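Local coordinates for protein nuclear hormone receptor FTZ-F1 (Drosophila melanogaster, PDB 2XHS) that probably acts as a transcription factor of the NR5A nuclear receptor group, its ligand-binding domain docking a peptide of its partner Fushi tarazu, at residues H86-M91 with M236-A241; H98-N103 with E136-L141. All blocks are in the same frame, centred on the assembly; numbering follows the deposited sequence.

Contact 1 of 2, residues H86-M91 with M236-A241; sequences HSWSDM and MEMLHA
Trp-88 and Met-238 meet where the C-terminal activation helix 234-240 folds back onto the long helix 77-102, a pairing that, with helix 47-67, belongs to the AF-2 coactivator groove of nuclear receptor ligand-binding domains. The tight part of the interface is a single indole clasped from several directions. Met-238 CG lies over the ring, 3.4 Å from the centroid of the five-membered ring of Trp-88 and 15° off the normal, a CH-pi contact. The opposite face is covered by Ser-89 CB of the same helix, above the centre of the ring. Leu-239 approaches at right angles and sets its CD1 at the benzo edge, beside CZ2 and CH2 of Trp-88; the modelled separation there is too short to be trusted. The indole reaches its partners with CG of Trp-88 tucked between its own amide N and carbonyl carbon (chi1 58°), and Leu-59 and Gln-62 of helix 47-67 pack on it too. Met-238, a selenomethionine in this crystal, bends at chi2 and chi3, which carries SE back off the indole: it stands 5.0 Å from the five-membered-ring centroid of Trp-88, an oblique Met-aromatic contact, while the residue also packs on an apolar side chain of the bound peptide. The other side of the helix is turned to solvent and the peptide. Met-236 turns from helix 77-102, His-240 is exposed, and Glu-237 looks to the peptide, whose backbone its OE2 grips by a hydrogen bond, as the charge clamp of a nuclear receptor does. The example illustrates how one aromatic residue can seat a short helix by apolar packing, with Met-238 CB also 4.0 Å from CE2 of Trp-88.

Contact 2 of 2, residues H98-N103 with E136-L141; sequences HHRIHN and ELQNKL
The guanidinium of Arg-100 takes Gln-138 OE1 at its edge, in its own plane, while the amide of Gln-138 is turned 67° from that plane. NH1 of Arg-100 donates to OE1 of Gln-138 over 2.7 Å at 158°, although the modelled place of OE1 is somewhat uncertain. Its orientation is fixed by further partners: Asn-135 OD1 also accepts from NH1, and Asp-107 forms a salt bridge with NH2. Along the aliphatic part of Gln-138 the contact turns apolar. Gln-138 runs out extended, its CG anti to the backbone N, and slides past Ile-101 in the opposite sense, bringing CG within 3.5 Å of Ile-101 CD1. That methyl also reaches Leu-141 CB, more loosely at 4.4 Å. Shortening Gln-138 to an alanine is likely to leave Arg-100 NH1 without one of its acceptors and open a gap beside the Ile-101 methyl. The segment axes cross at -54° and 10.8 Å, a spacing bridged by long side chains. Such packing, between the end of the central helix 77-102 and the helix 135-143 that follows the beta-hairpin, belongs to the layered helical sandwich of nuclear receptor ligand-binding domains.

After helices 13-20, 24-39 and 47-67 the chain enters helix 77-102, which supplies one side of both contacts: 86-91 to contact 1, then 98-103 to contact 2. Contact 2 closes first, after a loop of 32 residues that includes the hairpin of strands 108-110 and 116-118, when helix 135-143 returns to the helix end. The chain continues through helices 148-159, 170-191 and 198-224 before 236-241 closes contact 1, so contact 2 is nested inside the larger loop. Their centres lie 22 Å apart on opposite sides of the chain's centre. Helix 77-102 thus ties the peptide-binding activation helix to helix 135-143, which follows the hairpin.

Contact 1 of 2, residues H86-M91 with M236-A241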
ATOM      1  N   HIS A  86      -2.174   9.479  -7.417  1.00 49.26           N
ATOM      2  CA  HIS A  86      -2.152  10.229  -6.192  1.00 50.61           C
ATOM      3  C   HIS A  86      -1.648   9.520  -4.974  1.00 51.25           C
ATOM      4  O   HIS A  86      -0.932  10.074  -4.182  1.00 53.62           O
ATOM      5  CB  HIS A  86      -3.543  10.729  -5.907  1.00 50.93           C
ATOM      6  CG  HIS A  86      -3.591  11.809  -4.885  1.00 55.23           C
ATOM      7  ND1 HIS A  86      -4.177  11.642  -3.657  1.00 58.49           N
ATOM      8  CD2 HIS A  86      -3.126  13.071  -4.904  1.00 56.17           C
ATOM      9  CE1 HIS A  86      -4.070  12.751  -2.964  1.00 51.04           C
ATOM     10  NE2 HIS A  86      -3.435  13.634  -3.698  1.00 52.94           N
ATOM     11  N   SER A  87      -2.082   8.301  -4.774  1.00 50.64           N
ATOM     12  CA  SER A  87      -1.752   7.619  -3.564  1.00 49.43           C
ATOM     13  C   SER A  87      -1.010   6.363  -3.672  1.00 47.85           C
ATOM     14  O   SER A  87      -1.160   5.570  -2.835  1.00 49.07           O
ATOM     15  CB  SER A  87      -2.994   7.321  -2.796  1.00 50.42           C
ATOM     16  OG  SER A  87      -4.073   7.326  -3.670  1.00 55.25           O
ATOM     17  N   TRP A  88      -0.217   6.136  -4.681  1.00 45.73           N
ATOM     18  CA  TRP A  88       0.487   4.878  -4.737  1.00 42.88           C
ATOM     19  C   TRP A  88       1.436   4.765  -3.601  1.00 41.70           C
ATOM     20  O   TRP A  88       1.624   3.729  -3.058  1.00 41.73           O
ATOM     21  CB  TRP A  88       1.227   4.731  -6.046  1.00 42.42           C
ATOM     22  CG  TRP A  88       2.160   5.781  -6.288  1.00 42.25           C
ATOM     23  CD1 TRP A  88       1.897   6.948  -6.841  1.00 40.61           C
ATOM     24  CD2 TRP A  88       3.536   5.776  -5.992  1.00 41.55           C
ATOM     25  NE1 TRP A  88       3.006   7.690  -6.923  1.00 39.15           N
ATOM     26  CE2 TRP A  88       4.041   6.985  -6.406  1.00 40.82           C
ATOM     27  CE3 TRP A  88       4.395   4.857  -5.415  1.00 42.34           C
ATOM     28  CZ2 TRP A  88       5.340   7.314  -6.257  1.00 42.56           C
ATOM     29  CZ3 TRP A  88       5.671   5.182  -5.275  1.00 42.86           C
ATOM     30  CH2 TRP A  88       6.146   6.389  -5.701  1.00 44.82           C
ATOM     31  N   SER A  89       2.058   5.868  -3.278  1.00 41.04           N
ATOM     32  CA  SER A  89       2.999   5.936  -2.211  1.00 40.77           C
ATOM     33  C   SER A  89       2.304   5.668  -0.940  1.00 39.72           C
ATOM     34  O   SER A  89       2.815   5.026  -0.097  1.00 39.36           O
ATOM     35  CB  SER A  89       3.622   7.302  -2.167  1.00 41.47           C
ATOM     36  OG  SER A  89       2.685   8.272  -2.513  1.00 46.49           O
ATOM     37  N   ASP A  90       1.118   6.186  -0.795  1.00 39.00           N
ATOM     38  CA  ASP A  90       0.383   6.018   0.410  1.00 39.89           C
ATOM     39  C   ASP A  90       0.030   4.607   0.698  1.00 40.82           C
ATOM     40  O   ASP A  90       0.053   4.203   1.815  1.00 40.77           O
ATOM     41  CB  ASP A  90      -0.869   6.839   0.347  1.00 40.69           C
ATOM     42  CG  ASP A  90      -0.708   8.155   0.980  1.00 45.47           C
ATOM     43  OD1 ASP A  90      -0.055   9.000   0.396  1.00 47.30           O
ATOM     44  OD2 ASP A  90      -1.247   8.349   2.061  1.00 51.00           O
HETATM   45  N   MSE A  91      -0.355   3.864  -0.310  1.00 41.90           N
HETATM   46  CA  MSE A  91      -0.660   2.473  -0.142  1.00 43.32           C
HETATM   47  C   MSE A  91       0.498   1.630   0.221  1.00 42.46           C
HETATM   48  O   MSE A  91       0.361   0.717   0.954  1.00 42.45           O
HETATM   49  CB  MSE A  91      -1.369   1.914  -1.330  1.00 44.96           C
HETATM   50  CG  MSE A  91      -2.787   1.584  -1.046  1.00 52.89           C
HETATM   51 SE   MSE A  91      -3.907   2.319  -2.363  1.00 81.73          SE
HETATM   52  CE  MSE A  91      -3.131   1.751  -3.942  1.00 76.10           C
HETATM   53  N   MSE A 236       9.066   5.036 -11.969  1.00 47.36           N
HETATM   54  CA  MSE A 236       9.424   6.358 -12.395  1.00 48.72           C
HETATM   55  C   MSE A 236       8.233   7.072 -12.975  1.00 49.68           C
HETATM   56  O   MSE A 236       8.028   8.226 -12.765  1.00 50.76           O
HETATM   57  CB  MSE A 236      10.542   6.272 -13.409  1.00 49.51           C
HETATM   58  CG  MSE A 236      10.990   7.567 -13.997  1.00 48.58           C
HETATM   59 SE   MSE A 236      12.002   8.541 -12.863  1.00 61.65          SE
HETATM   60  CE  MSE A 236      10.764   9.526 -12.007  1.00 43.18           C
ATOM     61  N   GLU A 237       7.430   6.376 -13.728  1.00 49.82           N
ATOM     62  CA  GLU A 237       6.311   7.022 -14.334  1.00 50.42           C
ATOM     63  C   GLU A 237       5.404   7.542 -13.284  1.00 51.58           C
ATOM     64  O   GLU A 237       4.893   8.618 -13.386  1.00 52.51           O
ATOM     65  CB  GLU A 237       5.568   6.019 -15.163  1.00 50.75           C
ATOM     66  CG  GLU A 237       4.217   6.438 -15.574  1.00 51.92           C
ATOM     67  CD  GLU A 237       3.633   5.498 -16.565  1.00 54.95           C
ATOM     68  OE1 GLU A 237       4.358   5.071 -17.445  1.00 52.41           O
ATOM     69  OE2 GLU A 237       2.453   5.195 -16.471  1.00 55.55           O
HETATM   70  N   MSE A 238       5.187   6.740 -12.274  1.00 52.58           N
HETATM   71  CA  MSE A 238       4.361   7.110 -11.164  1.00 52.77           C
HETATM   72  C   MSE A 238       4.995   8.246 -10.412  1.00 51.31           C
HETATM   73  O   MSE A 238       4.348   9.155  -9.972  1.00 51.60           O
HETATM   74  CB  MSE A 238       4.182   5.893 -10.274  1.00 53.08           C
HETATM   75  CG  MSE A 238       2.794   5.683  -9.768  1.00 59.04           C
HETATM   76 SE   MSE A 238       1.560   5.380 -11.108  1.00 69.34          SE
HETATM   77  CE  MSE A 238       2.592   4.130 -12.012  1.00 58.80           C
ATOM     78  N   LEU A 239       6.287   8.177 -10.243  1.00 49.29           N
ATOM     79  CA  LEU A 239       6.985   9.202  -9.537  1.00 47.76           C
ATOM     80  C   LEU A 239       6.883  10.496 -10.273  1.00 47.98           C
ATOM     81  O   LEU A 239       6.787  11.537  -9.703  1.00 49.58           O
ATOM     82  CB  LEU A 239       8.419   8.793  -9.443  1.00 45.87           C
ATOM     83  CG  LEU A 239       9.093   8.786  -8.100  1.00 46.06           C
ATOM     84  CD1 LEU A 239       8.125   8.549  -7.043  1.00 43.67           C
ATOM     85  CD2 LEU A 239      10.029   7.697  -8.149  1.00 48.02           C
ATOM     86  N   HIS A 240       6.968  10.396 -11.571  1.00 49.11           N
ATOM     87  CA  HIS A 240       6.963  11.507 -12.493  1.00 51.66           C
ATOM     88  C   HIS A 240       5.709  12.319 -12.602  1.00 53.93           C
ATOM     89  O   HIS A 240       5.731  13.482 -12.897  1.00 53.64           O
ATOM     90  CB  HIS A 240       7.295  10.982 -13.869  1.00 51.04           C
ATOM     91  CG  HIS A 240       7.607  12.044 -14.865  1.00 51.99           C
ATOM     92  ND1 HIS A 240       7.316  11.914 -16.199  1.00 52.86           N
ATOM     93  CD2 HIS A 240       8.186  13.252 -14.724  1.00 48.31           C
ATOM     94  CE1 HIS A 240       7.715  12.994 -16.837  1.00 51.80           C
ATOM     95  NE2 HIS A 240       8.238  13.822 -15.963  1.00 47.64           N
ATOM     96  N   ALA A 241       4.601  11.638 -12.481  1.00 57.73           N
ATOM     97  CA  ALA A 241       3.317  12.207 -12.761  1.00 60.22           C
ATOM     98  C   ALA A 241       3.064  13.532 -12.134  1.00 62.34           C
ATOM     99  O   ALA A 241       2.480  14.394 -12.749  1.00 63.26           O
ATOM    100  CB  ALA A 241       2.258  11.264 -12.390  1.00 59.97           C
TER

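Contact 2 of 2, residues H98-N103 with E136-L141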
ATOM      1  N   HIS A  98       0.894  -3.230   7.121  1.00 39.03           N
ATOM      2  CA  HIS A  98       0.152  -4.445   7.288  1.00 38.80           C
ATOM      3  C   HIS A  98       0.981  -5.691   7.446  1.00 39.37           C
ATOM      4  O   HIS A  98       0.711  -6.509   8.253  1.00 39.93           O
ATOM      5  CB  HIS A  98      -0.702  -4.568   6.066  1.00 38.73           C
ATOM      6  CG  HIS A  98      -1.305  -5.907   5.853  1.00 40.00           C
ATOM      7  ND1 HIS A  98      -1.106  -6.628   4.710  1.00 39.68           N
ATOM      8  CD2 HIS A  98      -2.160  -6.620   6.601  1.00 41.77           C
ATOM      9  CE1 HIS A  98      -1.781  -7.749   4.777  1.00 39.49           C
ATOM     10  NE2 HIS A  98      -2.426  -7.768   5.918  1.00 42.17           N
ATOM     11  N   HIS A  99       1.959  -5.870   6.606  1.00 39.92           N
ATOM     12  CA  HIS A  99       2.801  -7.027   6.668  1.00 39.65           C
ATOM     13  C   HIS A  99       3.705  -7.097   7.836  1.00 40.05           C
ATOM     14  O   HIS A  99       3.998  -8.130   8.341  1.00 38.92           O
ATOM     15  CB  HIS A  99       3.550  -7.163   5.377  1.00 39.66           C
ATOM     16  CG  HIS A  99       2.662  -7.490   4.239  1.00 41.08           C
ATOM     17  ND1 HIS A  99       2.140  -8.737   4.048  1.00 42.77           N
ATOM     18  CD2 HIS A  99       2.161  -6.723   3.260  1.00 42.95           C
ATOM     19  CE1 HIS A  99       1.371  -8.731   2.987  1.00 45.73           C
ATOM     20  NE2 HIS A  99       1.369  -7.519   2.487  1.00 42.98           N
ATOM     21  N   ARG A 100       4.213  -5.964   8.221  1.00 40.73           N
ATOM     22  CA  ARG A 100       5.119  -5.927   9.302  1.00 41.41           C
ATOM     23  C   ARG A 100       4.391  -6.365  10.516  1.00 41.54           C
ATOM     24  O   ARG A 100       4.940  -7.017  11.357  1.00 42.65           O
ATOM     25  CB  ARG A 100       5.628  -4.527   9.480  1.00 41.26           C
ATOM     26  CG  ARG A 100       7.078  -4.452   9.671  1.00 44.32           C
ATOM     27  CD  ARG A 100       7.420  -3.275  10.484  1.00 49.01           C
ATOM     28  NE  ARG A 100       8.814  -3.268  10.880  1.00 49.25           N
ATOM     29  CZ  ARG A 100       9.277  -2.603  11.915  1.00 48.57           C
ATOM     30  NH1 ARG A 100       8.467  -1.894  12.647  1.00 48.50           N
ATOM     31  NH2 ARG A 100      10.543  -2.638  12.204  1.00 50.34           N
ATOM     32  N   ILE A 101       3.156  -5.942  10.650  1.00 41.14           N
ATOM     33  CA  ILE A 101       2.406  -6.311  11.819  1.00 41.51           C
ATOM     34  C   ILE A 101       1.688  -7.611  11.724  1.00 41.30           C
ATOM     35  O   ILE A 101       1.807  -8.438  12.580  1.00 44.09           O
ATOM     36  CB  ILE A 101       1.300  -5.344  12.077  1.00 41.26           C
ATOM     37  CG1 ILE A 101       1.802  -4.100  12.760  1.00 41.61           C
ATOM     38  CG2 ILE A 101       0.352  -5.964  12.978  1.00 42.84           C
ATOM     39  CD1 ILE A 101       0.939  -2.949  12.576  1.00 33.79           C
ATOM     40  N   HIS A 102       0.874  -7.768  10.712  1.00 39.19           N
ATOM     41  CA  HIS A 102       0.129  -8.985  10.526  1.00 36.79           C
ATOM     42  C   HIS A 102       0.888 -10.230  10.196  0.98 35.70           C
ATOM     43  O   HIS A 102       0.544 -11.274  10.648  0.32 34.91           O
ATOM     44  CB  HIS A 102      -0.919  -8.793   9.468  1.00 36.53           C
ATOM     45  CG  HIS A 102      -1.851  -7.675   9.739  1.00 36.70           C
ATOM     46  ND1 HIS A 102      -2.366  -7.427  10.979  1.00 37.86           N
ATOM     47  CD2 HIS A 102      -2.385  -6.752   8.922  1.00 40.19           C
ATOM     48  CE1 HIS A 102      -3.152  -6.379  10.926  1.00 38.67           C
ATOM     49  NE2 HIS A 102      -3.189  -5.959   9.684  1.00 40.82           N
ATOM     50  N   ASN A 103       1.885 -10.130   9.345  1.00 36.48           N
ATOM     51  CA  ASN A 103       2.569 -11.288   8.824  1.00 37.30           C
ATOM     52  C   ASN A 103       3.994 -11.513   9.220  1.00 37.69           C
ATOM     53  O   ASN A 103       4.666 -12.316   8.643  1.00 37.16           O
ATOM     54  CB  ASN A 103       2.460 -11.295   7.327  1.00 36.67           C
ATOM     55  CG  ASN A 103       1.073 -11.136   6.877  1.00 37.70           C
ATOM     56  OD1 ASN A 103       0.220 -11.850   7.295  1.00 34.74           O
ATOM     57  ND2 ASN A 103       0.835 -10.204   6.014  1.00 40.77           N
ATOM     58  N   GLU A 136       6.203   4.666  15.164  1.00 54.53           N
ATOM     59  CA  GLU A 136       5.246   5.283  16.003  1.00 55.34           C
ATOM     60  C   GLU A 136       3.898   4.903  15.502  1.00 53.79           C
ATOM     61  O   GLU A 136       3.020   4.666  16.262  1.00 54.76           O
ATOM     62  CB  GLU A 136       5.436   6.770  15.942  1.00 57.18           C
ATOM     63  CG  GLU A 136       4.977   7.464  17.164  1.00 64.14           C
ATOM     64  CD  GLU A 136       4.974   8.931  16.992  1.00 73.95           C
ATOM     65  OE1 GLU A 136       6.000   9.467  16.553  1.00 75.28           O
ATOM     66  OE2 GLU A 136       3.954   9.550  17.314  1.00 76.98           O
ATOM     67  N   LEU A 137       3.723   4.889  14.201  1.00 52.40           N
ATOM     68  CA  LEU A 137       2.466   4.495  13.610  1.00 49.73           C
ATOM     69  C   LEU A 137       2.144   3.060  13.849  1.00 48.03           C
ATOM     70  O   LEU A 137       1.047   2.721  14.163  1.00 46.83           O
ATOM     71  CB  LEU A 137       2.478   4.781  12.121  1.00 49.12           C
ATOM     72  CG  LEU A 137       2.654   6.220  11.677  1.00 50.93           C
ATOM     73  CD1 LEU A 137       2.601   6.258  10.217  1.00 53.78           C
ATOM     74  CD2 LEU A 137       1.584   7.074  12.210  1.00 51.91           C
ATOM     75  N   GLN A 138       3.127   2.203  13.718  1.00 47.08           N
ATOM     76  CA  GLN A 138       2.890   0.799  13.907  1.00 47.34           C
ATOM     77  C   GLN A 138       2.401   0.561  15.286  1.00 47.74           C
ATOM     78  O   GLN A 138       1.552  -0.242  15.487  1.00 46.77           O
ATOM     79  CB  GLN A 138       4.155  -0.007  13.713  1.00 46.73           C
ATOM     80  CG  GLN A 138       3.883  -1.477  13.642  1.00 47.79           C
ATOM     81  CD  GLN A 138       5.084  -2.318  13.483  1.00 47.35           C
ATOM     82  OE1 GLN A 138       5.749  -2.260  12.494  1.00 48.81           O
ATOM     83  NE2 GLN A 138       5.342  -3.139  14.444  1.00 49.70           N
ATOM     84  N   ASN A 139       2.968   1.241  16.255  1.00 48.61           N
ATOM     85  CA  ASN A 139       2.504   1.133  17.613  1.00 49.16           C
ATOM     86  C   ASN A 139       1.105   1.648  17.817  1.00 48.81           C
ATOM     87  O   ASN A 139       0.338   1.081  18.542  1.00 48.67           O
ATOM     88  CB  ASN A 139       3.436   1.880  18.531  1.00 50.17           C
ATOM     89  CG  ASN A 139       4.633   1.087  18.894  1.00 54.74           C
ATOM     90  OD1 ASN A 139       4.549  -0.106  19.114  1.00 60.88           O
ATOM     91  ND2 ASN A 139       5.759   1.747  18.999  1.00 55.28           N
ATOM     92  N   LYS A 140       0.783   2.764  17.206  1.00 47.50           N
ATOM     93  CA  LYS A 140      -0.520   3.332  17.378  1.00 46.37           C
ATOM     94  C   LYS A 140      -1.524   2.383  16.851  1.00 45.57           C
ATOM     95  O   LYS A 140      -2.548   2.190  17.430  1.00 45.41           O
ATOM     96  CB  LYS A 140      -0.618   4.620  16.598  1.00 47.07           C
ATOM     97  CG  LYS A 140      -0.312   5.865  17.350  1.00 47.37           C
ATOM     98  CD  LYS A 140      -0.273   7.013  16.427  1.00 49.03           C
ATOM     99  CE  LYS A 140      -0.371   8.296  17.130  1.00 51.94           C
ATOM    100  NZ  LYS A 140       0.082   9.355  16.250  1.00 52.81           N
ATOM    101  N   LEU A 141      -1.224   1.822  15.702  1.00 44.95           N
ATOM    102  CA  LEU A 141      -2.099   0.897  15.037  1.00 43.61           C
ATOM    103  C   LEU A 141      -2.324  -0.348  15.791  1.00 43.89           C
ATOM    104  O   LEU A 141      -3.406  -0.824  15.840  1.00 45.98           O
ATOM    105  CB  LEU A 141      -1.552   0.555  13.674  1.00 42.83           C
ATOM    106  CG  LEU A 141      -1.957   1.498  12.560  1.00 41.45           C
ATOM    107  CD1 LEU A 141      -1.288   1.120  11.338  1.00 37.20           C
ATOM    108  CD2 LEU A 141      -3.385   1.398  12.335  1.00 41.35           C
TER